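Local coordinates for protein endoglucanase (PDB 6VC5) that probably hydrolyses internal beta-1,4-glucosidic linkages in cellulose and related beta-glucans, as a glycoside hydrolase family 8 endoglucanase, at residues G47-E53 against R106-Y112; K129-Y134 against L204-F209; L195-W199 against R218-A223. One frame throughout, in Å; residues are numbered along the deposited sequence.

Interaction 1: residues G47-E53 against R106-Y112; sequences GDQAAFE and RWKRADY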
loop_
_atom_site.group_PDB
_atom_site.type_symbol
_atom_site.label_atom_id
_atom_site.label_comp_id
_atom_site.label_asym_id
_atom_site.label_seq_id
_atom_site.Cartn_x
_atom_site.Cartn_y
_atom_site.Cartn_z
ATOM N N GLY A 47 -3.532 11.174 15.788
ATOM C CA GLY A 47 -4.557 11.853 16.562
ATOM C C GLY A 47 -4.848 13.276 16.143
ATOM O O GLY A 47 -5.289 14.078 16.969
ATOM N N ASP A 48 -4.625 13.615 14.873
ATOM C CA ASP A 48 -4.825 14.977 14.364
ATOM C C ASP A 48 -6.165 15.015 13.632
ATOM O O ASP A 48 -6.252 14.866 12.406
ATOM C CB ASP A 48 -3.651 15.355 13.450
ATOM C CG ASP A 48 -3.699 16.798 12.968
ATOM O OD1 ASP A 48 -4.697 17.505 13.214
ATOM O OD2 ASP A 48 -2.712 17.234 12.336
ATOM N N GLN A 49 -7.237 15.218 14.406
ATOM C CA GLN A 49 -8.572 15.138 13.822
ATOM C C GLN A 49 -8.863 16.297 12.871
ATOM O O GLN A 49 -9.560 16.110 11.866
ATOM C CB GLN A 49 -9.643 15.042 14.907
ATOM C CG GLN A 49 -10.992 14.666 14.318
ATOM C CD GLN A 49 -12.022 14.296 15.361
ATOM O OE1 GLN A 49 -11.814 14.497 16.564
ATOM N NE2 GLN A 49 -13.147 13.748 14.903
ATOM N N ALA A 50 -8.363 17.497 13.171
ATOM C CA ALA A 50 -8.611 18.628 12.283
ATOM C C ALA A 50 -8.048 18.362 10.895
ATOM O O ALA A 50 -8.679 18.698 9.883
ATOM C CB ALA A 50 -8.003 19.900 12.870
ATOM N N ALA A 51 -6.873 17.739 10.826
ATOM C CA ALA A 51 -6.315 17.389 9.527
ATOM C C ALA A 51 -7.099 16.256 8.880
ATOM O O ALA A 51 -7.443 16.334 7.694
ATOM C CB ALA A 51 -4.836 17.021 9.656
ATOM N N PHE A 52 -7.383 15.190 9.644
ATOM C CA PHE A 52 -8.098 14.042 9.093
ATOM C C PHE A 52 -9.389 14.487 8.425
ATOM O O PHE A 52 -9.684 14.091 7.288
ATOM C CB PHE A 52 -8.420 13.024 10.195
ATOM C CG PHE A 52 -9.148 11.806 9.679
ATOM C CD1 PHE A 52 -8.433 10.676 9.302
ATOM C CD2 PHE A 52 -10.523 11.819 9.479
ATOM C CE1 PHE A 52 -9.072 9.559 8.795
ATOM C CE2 PHE A 52 -11.172 10.713 8.943
ATOM C CZ PHE A 52 -10.448 9.582 8.602
ATOM N N GLU A 53 -10.159 15.329 9.126
ATOM C CA GLU A 53 -11.487 15.728 8.668
ATOM C C GLU A 53 -11.434 16.362 7.283
ATOM O O GLU A 53 -12.225 16.009 6.399
ATOM C CB GLU A 53 -12.109 16.697 9.686
ATOM C CG GLU A 53 -13.639 16.712 9.729
ATOM C CD GLU A 53 -14.189 16.893 11.145
ATOM O OE1 GLU A 53 -15.424 16.790 11.340
ATOM O OE2 GLU A 53 -13.383 17.125 12.073
ATOM N N ARG A 106 -11.379 5.538 17.026
ATOM C CA ARG A 106 -10.717 6.378 18.019
ATOM C C ARG A 106 -11.542 7.606 18.396
ATOM O O ARG A 106 -11.473 8.067 19.542
ATOM C CB ARG A 106 -9.331 6.773 17.516
ATOM C CG ARG A 106 -9.213 8.207 17.093
ATOM C CD ARG A 106 -8.193 8.908 17.951
ATOM N NE ARG A 106 -6.867 8.619 17.443
ATOM C CZ ARG A 106 -5.737 8.769 18.122
ATOM N NH1 ARG A 106 -4.590 8.456 17.539
ATOM N NH2 ARG A 106 -5.742 9.234 19.363
ATOM N N TRP A 107 -12.332 8.144 17.467
ATOM C CA TRP A 107 -13.130 9.336 17.730
ATOM C C TRP A 107 -14.613 9.027 17.893
ATOM O O TRP A 107 -15.422 9.956 18.007
ATOM C CB TRP A 107 -12.879 10.416 16.668
ATOM C CG TRP A 107 -11.449 10.936 16.690
ATOM C CD1 TRP A 107 -10.755 11.388 17.779
ATOM C CD2 TRP A 107 -10.551 11.045 15.572
ATOM N NE1 TRP A 107 -9.485 11.772 17.406
ATOM C CE2 TRP A 107 -9.338 11.574 16.058
ATOM C CE3 TRP A 107 -10.664 10.756 14.205
ATOM C CZ2 TRP A 107 -8.235 11.805 15.227
ATOM C CZ3 TRP A 107 -9.574 10.989 13.384
ATOM C CH2 TRP A 107 -8.375 11.511 13.899
ATOM N N LYS A 108 -14.985 7.744 17.921
ATOM C CA LYS A 108 -16.361 7.314 18.206
ATOM C C LYS A 108 -17.344 7.846 17.165
ATOM O O LYS A 108 -18.439 8.306 17.494
ATOM C CB LYS A 108 -16.798 7.690 19.630
ATOM C CG LYS A 108 -15.828 7.228 20.716
ATOM C CD LYS A 108 -16.207 7.787 22.088
ATOM C CE LYS A 108 -15.822 9.253 22.207
ATOM N NZ LYS A 108 -14.449 9.500 21.670
ATOM N N ARG A 109 -16.949 7.774 15.894
ATOM C CA ARG A 109 -17.687 8.366 14.784
ATOM C C ARG A 109 -18.259 7.233 13.938
ATOM O O ARG A 109 -17.562 6.672 13.082
ATOM C CB ARG A 109 -16.764 9.251 13.954
ATOM C CG ARG A 109 -16.479 10.599 14.582
ATOM C CD ARG A 109 -17.669 11.533 14.431
ATOM N NE ARG A 109 -17.922 11.902 13.042
ATOM C CZ ARG A 109 -17.463 13.009 12.472
ATOM N NH1 ARG A 109 -16.724 13.856 13.181
ATOM N NH2 ARG A 109 -17.752 13.276 11.203
ATOM N N ALA A 110 -19.537 6.919 14.168
ATOM C CA ALA A 110 -20.168 5.813 13.457
ATOM C C ALA A 110 -20.235 6.067 11.959
ATOM O O ALA A 110 -20.232 5.114 11.169
ATOM C CB ALA A 110 -21.567 5.551 14.025
ATOM N N ASP A 111 -20.292 7.338 11.550
ATOM C CA ASP A 111 -20.329 7.648 10.126
ATOM C C ASP A 111 -19.027 7.252 9.434
ATOM O O ASP A 111 -19.047 6.814 8.276
ATOM C CB ASP A 111 -20.650 9.134 9.913
ATOM C CG ASP A 111 -19.670 10.046 10.615
ATOM O OD1 ASP A 111 -19.522 9.934 11.853
ATOM O OD2 ASP A 111 -19.042 10.880 9.925
ATOM N N TYR A 112 -17.882 7.405 10.114
ATOM C CA TYR A 112 -16.621 6.989 9.511
ATOM C C TYR A 112 -16.560 5.471 9.371
ATOM O O TYR A 112 -16.026 4.957 8.380
ATOM C CB TYR A 112 -15.436 7.503 10.337
ATOM C CG TYR A 112 -15.165 9.005 10.286
ATOM C CD1 TYR A 112 -15.655 9.794 9.256
ATOM C CD2 TYR A 112 -14.400 9.613 11.282
ATOM C CE1 TYR A 112 -15.387 11.168 9.216
ATOM C CE2 TYR A 112 -14.127 10.974 11.251
ATOM C CZ TYR A 112 -14.628 11.741 10.215
ATOM O OH TYR A 112 -14.354 13.096 10.183
HETATM O O HOH W 1 -7.219 13.044 18.917
HETATM O O HOH W 2 -15.454 13.811 15.902
HETATM O O HOH W 3 -14.704 14.623 7.558
HETATM O O HOH W 4 -16.637 14.944 8.896
#
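Water-mediated bonds take the place of direct hydrogen bonds between 47-53 and 106-112. Water 1 lies 2.9 Å from Gly47 O and 3.0 Å from Trp107 NE1. Water 2 accepts from Gln49 NE2 at 2.5 Å and Arg109 NH1 at 3.0 Å. Water 3 links Glu53 O and Tyr112 OH, 3.1 Å from each. The direct charge pair is long: Glu53 OE1 is 3.7 Å from Arg109 NH1. Arg109 is held more tightly by Asp111, with NE 2.8 Å from OD1.

Beneath these polar groups Phe52, Trp107 and Tyr112 form an aromatic cluster. Gln49 CG sits 3.7 Å from the centroid of the Trp107 six-membered ring, a CH-pi contact over its face. The same tryptophan turns its edge to the face of Phe52, in an offset edge-to-face pair. Phe52 CE2 also meets Tyr112 CE2 at 3.8 Å.

The contact joins two tight helix-helix turns of a mainly helical chain, consistent with the (alpha/alpha)6 barrel of family 8. Gly47, with positive phi, is the C-prime residue of the Schellman motif closing helix 33-46. Asp48 then caps helix 49-62: its OD1 accepts from Ala51 N at 3.2 Å, while OD2 pairs with Arg12. The Arg106 guanidinium lies face-on over Gly47 CA, and its NH1 donates to Ala44 O. Phe52 and Tyr112 both rest on Leu100 and Ala103 of helix 90-106.

Interaction 2: residues K129-Y134 against L204-F209; sequences KSVGPY and LHTNAF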
loop_
_atom_site.group_PDB
_atom_site.type_symbol
_atom_site.label_atom_id
_atom_site.label_comp_id
_atom_site.label_asym_id
_atom_site.label_seq_id
_atom_site.Cartn_x
_atom_site.Cartn_y
_atom_site.Cartn_z
ATOM N N LYS A 129 -11.792 -11.526 -8.082
ATOM C CA LYS A 129 -12.077 -12.370 -9.232
ATOM C C LYS A 129 -11.605 -13.787 -8.926
ATOM O O LYS A 129 -10.572 -13.976 -8.279
ATOM C CB LYS A 129 -11.346 -11.828 -10.465
ATOM C CG LYS A 129 -11.425 -12.720 -11.697
ATOM C CD LYS A 129 -12.612 -12.361 -12.570
ATOM C CE LYS A 129 -12.781 -13.381 -13.684
ATOM N NZ LYS A 129 -12.047 -12.973 -14.909
ATOM N N SER A 130 -12.374 -14.781 -9.372
ATOM C CA SER A 130 -11.937 -16.172 -9.277
ATOM C C SER A 130 -10.929 -16.450 -10.385
ATOM O O SER A 130 -11.225 -16.232 -11.566
ATOM C CB SER A 130 -13.131 -17.118 -9.397
ATOM O OG SER A 130 -14.064 -16.870 -8.359
ATOM N N VAL A 131 -9.738 -16.912 -10.000
ATOM C CA VAL A 131 -8.641 -17.214 -10.918
ATOM C C VAL A 131 -8.055 -18.554 -10.497
ATOM O O VAL A 131 -7.464 -18.660 -9.420
ATOM C CB VAL A 131 -7.557 -16.129 -10.888
ATOM C CG1 VAL A 131 -6.327 -16.581 -11.674
ATOM C CG2 VAL A 131 -8.109 -14.823 -11.432
ATOM N N GLY A 132 -8.203 -19.572 -11.339
ATOM C CA GLY A 132 -7.768 -20.894 -10.955
ATOM C C GLY A 132 -8.367 -21.291 -9.620
ATOM O O GLY A 132 -9.573 -21.163 -9.401
ATOM N N PRO A 133 -7.533 -21.738 -8.681
ATOM C CA PRO A 133 -8.036 -22.105 -7.349
ATOM C C PRO A 133 -8.119 -20.950 -6.362
ATOM O O PRO A 133 -8.347 -21.202 -5.176
ATOM C CB PRO A 133 -6.977 -23.114 -6.880
ATOM C CG PRO A 133 -5.692 -22.559 -7.466
ATOM C CD PRO A 133 -6.075 -21.938 -8.797
ATOM N N TYR A 134 -7.952 -19.707 -6.812
ATOM C CA TYR A 134 -7.842 -18.549 -5.939
ATOM C C TYR A 134 -9.004 -17.588 -6.136
ATOM O O TYR A 134 -9.670 -17.571 -7.175
ATOM C CB TYR A 134 -6.572 -17.749 -6.256
ATOM C CG TYR A 134 -5.306 -18.547 -6.337
ATOM C CD1 TYR A 134 -4.791 -19.186 -5.220
ATOM C CD2 TYR A 134 -4.610 -18.653 -7.539
ATOM C CE1 TYR A 134 -3.617 -19.914 -5.297
ATOM C CE2 TYR A 134 -3.442 -19.382 -7.626
ATOM C CZ TYR A 134 -2.949 -20.006 -6.503
ATOM O OH TYR A 134 -1.780 -20.735 -6.584
ATOM N N LEU A 204 -4.877 -17.166 -17.155
ATOM C CA LEU A 204 -6.207 -17.627 -16.776
ATOM C C LEU A 204 -6.546 -18.992 -17.357
ATOM O O LEU A 204 -7.477 -19.646 -16.865
ATOM C CB LEU A 204 -7.258 -16.616 -17.221
ATOM C CG LEU A 204 -7.119 -15.205 -16.636
ATOM C CD1 LEU A 204 -8.342 -14.394 -17.013
ATOM C CD2 LEU A 204 -6.929 -15.241 -15.125
ATOM N N HIS A 205 -5.824 -19.427 -18.386
ATOM C CA HIS A 205 -6.082 -20.723 -19.008
ATOM C C HIS A 205 -5.215 -21.848 -18.461
ATOM O O HIS A 205 -5.537 -23.016 -18.700
ATOM C CB HIS A 205 -5.856 -20.633 -20.519
ATOM C CG HIS A 205 -6.653 -19.552 -21.181
ATOM N ND1 HIS A 205 -8.023 -19.461 -21.061
ATOM C CD2 HIS A 205 -6.271 -18.505 -21.948
ATOM C CE1 HIS A 205 -8.451 -18.407 -21.734
ATOM N NE2 HIS A 205 -7.408 -17.812 -22.284
ATOM N N THR A 206 -4.118 -21.549 -17.769
ATOM C CA THR A 206 -3.222 -22.588 -17.252
ATOM C C THR A 206 -2.890 -22.440 -15.774
ATOM O O THR A 206 -2.388 -23.403 -15.178
ATOM C CB THR A 206 -1.883 -22.580 -17.997
ATOM O OG1 THR A 206 -1.192 -21.354 -17.716
ATOM C CG2 THR A 206 -2.078 -22.726 -19.516
ATOM N N ASN A 207 -3.100 -21.269 -15.176
ATOM C CA ASN A 207 -2.675 -20.943 -13.812
ATOM C C ASN A 207 -1.166 -20.772 -13.667
ATOM O O ASN A 207 -0.663 -20.743 -12.538
ATOM C CB ASN A 207 -3.216 -21.907 -12.748
ATOM C CG ASN A 207 -3.342 -21.258 -11.387
ATOM O OD1 ASN A 207 -3.936 -20.182 -11.253
ATOM N ND2 ASN A 207 -2.778 -21.900 -10.371
ATOM N N ALA A 208 -0.423 -20.669 -14.768
ATOM C CA ALA A 208 1.010 -20.427 -14.677
ATOM C C ALA A 208 1.284 -18.990 -14.247
ATOM O O ALA A 208 0.607 -18.056 -14.686
ATOM C CB ALA A 208 1.678 -20.680 -16.026
ATOM N N PHE A 209 2.305 -18.822 -13.401
ATOM C CA PHE A 209 2.714 -17.531 -12.846
ATOM C C PHE A 209 3.927 -16.995 -13.594
ATOM O O PHE A 209 4.860 -17.745 -13.912
ATOM C CB PHE A 209 3.149 -17.691 -11.385
ATOM C CG PHE A 209 2.026 -17.800 -10.383
ATOM C CD1 PHE A 209 0.890 -18.582 -10.618
ATOM C CD2 PHE A 209 2.136 -17.152 -9.168
ATOM C CE1 PHE A 209 -0.120 -18.686 -9.652
ATOM C CE2 PHE A 209 1.130 -17.252 -8.208
ATOM C CZ PHE A 209 -0.001 -18.025 -8.455
HETATM O O HOH W 5 -8.863 -18.856 -14.195
#
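The tip of the beta-hairpin 128-131/134-137 packs against the loop between strands 200-203 and 209-211. A type II' turn from Val131 to Tyr134 forms the tip. Gly132 fits it with positive phi; a CB there would clash with Asn207 OD1.

Leu204 has the m,t rotamer. Its CB points sideways, yet CD2 reaches Val131 CG1 at 3.8 Å. Asn207 has a left-handed backbone and a t chi1. Its amide fits against the turn, with ND2 3.7 Å from Pro133 CD and OD1 3.7 Å from Tyr134 CE2. The CB of Phe209 points sideways, but with chi1 m the end of the side chain comes nearer and meets Tyr134. Tyr134 OH is 3.7 Å and Tyr134 CE2 3.8 Å from Phe209 CZ. Ile184 of helix 172-187 touches both residues.

Water 5 bridges the backbones, 3.0 Å from Gly132 N and 3.1 Å from Leu204 O. Apart from this water, the segments are held by van der Waals contact, so shape fit rather than direct polar pairing sets the match.

Interaction 3: residues L195-W199 against R218-A223; sequences LPPDW and RFSYDA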
loop_
_atom_site.group_PDB
_atom_site.type_symbol
_atom_site.label_atom_id
_atom_site.label_comp_id
_atom_site.label_asym_id
_atom_site.label_seq_id
_atom_site.Cartn_x
_atom_site.Cartn_y
_atom_site.Cartn_z
ATOM N N LEU A 195 12.306 -13.075 -4.767
ATOM C CA LEU A 195 11.585 -11.867 -4.391
ATOM C C LEU A 195 10.279 -11.749 -5.169
ATOM O O LEU A 195 10.179 -12.196 -6.318
ATOM C CB LEU A 195 12.444 -10.632 -4.704
ATOM C CG LEU A 195 13.696 -10.467 -3.831
ATOM C CD1 LEU A 195 14.681 -9.512 -4.471
ATOM C CD2 LEU A 195 13.332 -9.984 -2.414
ATOM N N PRO A 196 9.274 -11.105 -4.584
ATOM C CA PRO A 196 8.052 -10.828 -5.337
ATOM C C PRO A 196 8.284 -9.718 -6.333
ATOM O O PRO A 196 9.093 -8.795 -6.082
ATOM C CB PRO A 196 7.058 -10.399 -4.245
ATOM C CG PRO A 196 7.952 -9.733 -3.201
ATOM C CD PRO A 196 9.246 -10.531 -3.225
ATOM N N PRO A 197 7.615 -9.732 -7.479
ATOM C CA PRO A 197 7.741 -8.636 -8.437
ATOM C C PRO A 197 6.803 -7.490 -8.073
ATOM O O PRO A 197 5.818 -7.653 -7.342
ATOM C CB PRO A 197 7.290 -9.280 -9.754
ATOM C CG PRO A 197 6.231 -10.250 -9.311
ATOM C CD PRO A 197 6.662 -10.764 -7.947
ATOM N N ASP A 198 7.118 -6.312 -8.628
ATOM C CA ASP A 198 6.165 -5.206 -8.600
ATOM C C ASP A 198 4.823 -5.628 -9.201
ATOM O O ASP A 198 3.759 -5.281 -8.667
ATOM C CB ASP A 198 6.714 -4.007 -9.385
ATOM C CG ASP A 198 7.950 -3.366 -8.750
ATOM O OD1 ASP A 198 8.085 -3.335 -7.498
ATOM O OD2 ASP A 198 8.781 -2.838 -9.539
ATOM N N TRP A 199 4.855 -6.394 -10.294
ATOM C CA TRP A 199 3.659 -6.764 -11.052
ATOM C C TRP A 199 3.756 -8.234 -11.440
ATOM O O TRP A 199 4.719 -8.638 -12.109
ATOM C CB TRP A 199 3.546 -5.902 -12.315
ATOM C CG TRP A 199 3.395 -4.419 -12.015
ATOM C CD1 TRP A 199 4.387 -3.469 -12.003
ATOM C CD2 TRP A 199 2.185 -3.738 -11.694
ATOM N NE1 TRP A 199 3.860 -2.242 -11.677
ATOM C CE2 TRP A 199 2.509 -2.380 -11.491
ATOM C CE3 TRP A 199 0.856 -4.145 -11.556
ATOM C CZ2 TRP A 199 1.538 -1.423 -11.164
ATOM C CZ3 TRP A 199 -0.105 -3.197 -11.221
ATOM C CH2 TRP A 199 0.241 -1.858 -11.032
ATOM N N ARG A 218 11.049 -6.171 -12.163
ATOM C CA ARG A 218 11.851 -5.800 -11.007
ATOM C C ARG A 218 11.089 -6.003 -9.704
ATOM O O ARG A 218 9.855 -6.028 -9.677
ATOM C CB ARG A 218 12.263 -4.327 -11.076
ATOM C CG ARG A 218 13.112 -4.004 -12.267
ATOM C CD ARG A 218 13.220 -2.517 -12.438
ATOM N NE ARG A 218 14.063 -2.204 -13.588
ATOM C CZ ARG A 218 14.296 -0.970 -14.006
ATOM N NH1 ARG A 218 13.751 0.054 -13.367
ATOM N NH2 ARG A 218 15.082 -0.765 -15.063
ATOM N N PHE A 219 11.847 -6.145 -8.632
ATOM C CA PHE A 219 11.439 -5.858 -7.258
ATOM C C PHE A 219 11.899 -4.436 -6.985
ATOM O O PHE A 219 13.045 -4.208 -6.971
ATOM C CB PHE A 219 12.153 -6.812 -6.279
ATOM C CG PHE A 219 11.957 -6.478 -4.807
ATOM C CD1 PHE A 219 10.921 -6.984 -4.099
ATOM C CD2 PHE A 219 12.880 -5.717 -4.149
ATOM C CE1 PHE A 219 10.783 -6.716 -2.765
ATOM C CE2 PHE A 219 12.745 -5.430 -2.808
ATOM C CZ PHE A 219 11.680 -5.919 -2.120
ATOM N N SER A 220 10.975 -3.510 -6.779
ATOM C CA SER A 220 11.320 -2.119 -6.592
ATOM C C SER A 220 10.289 -1.347 -5.770
ATOM O O SER A 220 9.930 -1.773 -4.719
ATOM C CB SER A 220 11.652 -1.424 -7.926
ATOM O OG SER A 220 10.563 -1.081 -8.705
ATOM N N TYR A 221 9.839 -0.227 -6.287
ATOM C CA TYR A 221 9.139 0.740 -5.488
ATOM C C TYR A 221 7.739 0.336 -5.055
ATOM O O TYR A 221 7.223 0.873 -4.128
ATOM C CB TYR A 221 9.137 2.080 -6.218
ATOM C CG TYR A 221 10.526 2.589 -6.429
ATOM C CD1 TYR A 221 11.151 3.299 -5.463
ATOM C CD2 TYR A 221 11.223 2.313 -7.580
ATOM C CE1 TYR A 221 12.424 3.755 -5.629
ATOM C CE2 TYR A 221 12.518 2.757 -7.746
ATOM C CZ TYR A 221 13.102 3.483 -6.769
ATOM O OH TYR A 221 14.372 3.988 -6.847
ATOM N N ASP A 222 7.152 -0.634 -5.745
ATOM C CA ASP A 222 5.900 -1.237 -5.301
ATOM C C ASP A 222 6.132 -2.414 -4.346
ATOM O O ASP A 222 5.627 -2.445 -3.243
ATOM C CB ASP A 222 5.111 -1.789 -6.503
ATOM C CG ASP A 222 4.570 -0.711 -7.447
ATOM O OD1 ASP A 222 5.342 -0.203 -8.278
ATOM O OD2 ASP A 222 3.368 -0.428 -7.419
ATOM N N ALA A 223 6.964 -3.347 -4.785
ATOM C CA ALA A 223 7.138 -4.609 -4.095
ATOM C C ALA A 223 7.748 -4.469 -2.710
ATOM O O ALA A 223 7.576 -5.318 -1.895
ATOM C CB ALA A 223 7.921 -5.606 -4.942
HETATM O O HOH W 6 7.621 0.210 -9.050
HETATM O O HOH W 7 6.926 -0.539 -11.330
HETATM O O HOH W 8 7.458 -6.403 -11.828
HETATM O O HOH W 9 4.850 0.248 -11.264
#
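The Asp198 carboxylate gathers the strongest bonds. Ser220 OG donates to Asp198 OD2 at 2.6 Å. Asp198 OD1 accepts from Ala223 N at 2.9 Å and Ser220 N at 3.0 Å, and weakly from Asp222 N at 3.4 Å. The chain at 220-223 thus curls around one buried acid. This joins the loop before strand 200-203 to strand 218-219 and the turn that follows it, within the largely helical family 8 fold. Segment 195-199 leads into strand 200-203. Segment 218-223 runs from strand 218-219, which pairs with strand 260-261, toward helix 225-232. A backbone bond completes the join: Asp198 N donates to Arg218 O at 2.9 Å.

Asp222 lies close by as a second acid, its OD1 4.2 Å from Asp198 OD1. These like charges are not bonded to each other. Asp222 OD2 accepts from Asn153 ND2. Water 9 ties Asp222 OD1 to the indole: it is 3.1 Å from that oxygen and 2.7 Å from Trp199 NE1. Water 8 accepts from Trp199 N at 3.0 Å and lies 3.2 Å from Arg218 O. Trp199 also stacks on Trp215.

Farther out the contact turns apolar. Leu195 CD2 lies over the face of Phe219, 4.2 Å from the ring centroid, as a CH-pi contact. Pro196 CD reaches Phe219 CD1 at 4.0 Å. Phe244 of helix 238-251 touches both Leu195 and Pro196. Pro196 O is buried without a hydrogen-bond partner; it meets the edge of the Phe219 ring, 3.2 Å from CD1.

How the interactions relate
Interactions 2 and 3 are the closer pair: their centres are 20 Å apart, their nearest atoms about 8 Å. Their segments alternate along the chain. Strand 200-203 connects them, leaving 195-199 and entering 204-209. Interaction 1 lies on the other side of the chain's centre, its centre 40 Å from that of interaction 2 and 34 Å from that of interaction 3. Helix 110-126, which starts in interaction 1, is followed directly by strand 128-131 of interaction 2. Interactions 1 and 2 are peripheral, centred 21 and 23 Å from the chain's centre. Interaction 3 lies deeper, at 12 Å, and is the one built on direct hydrogen bonds.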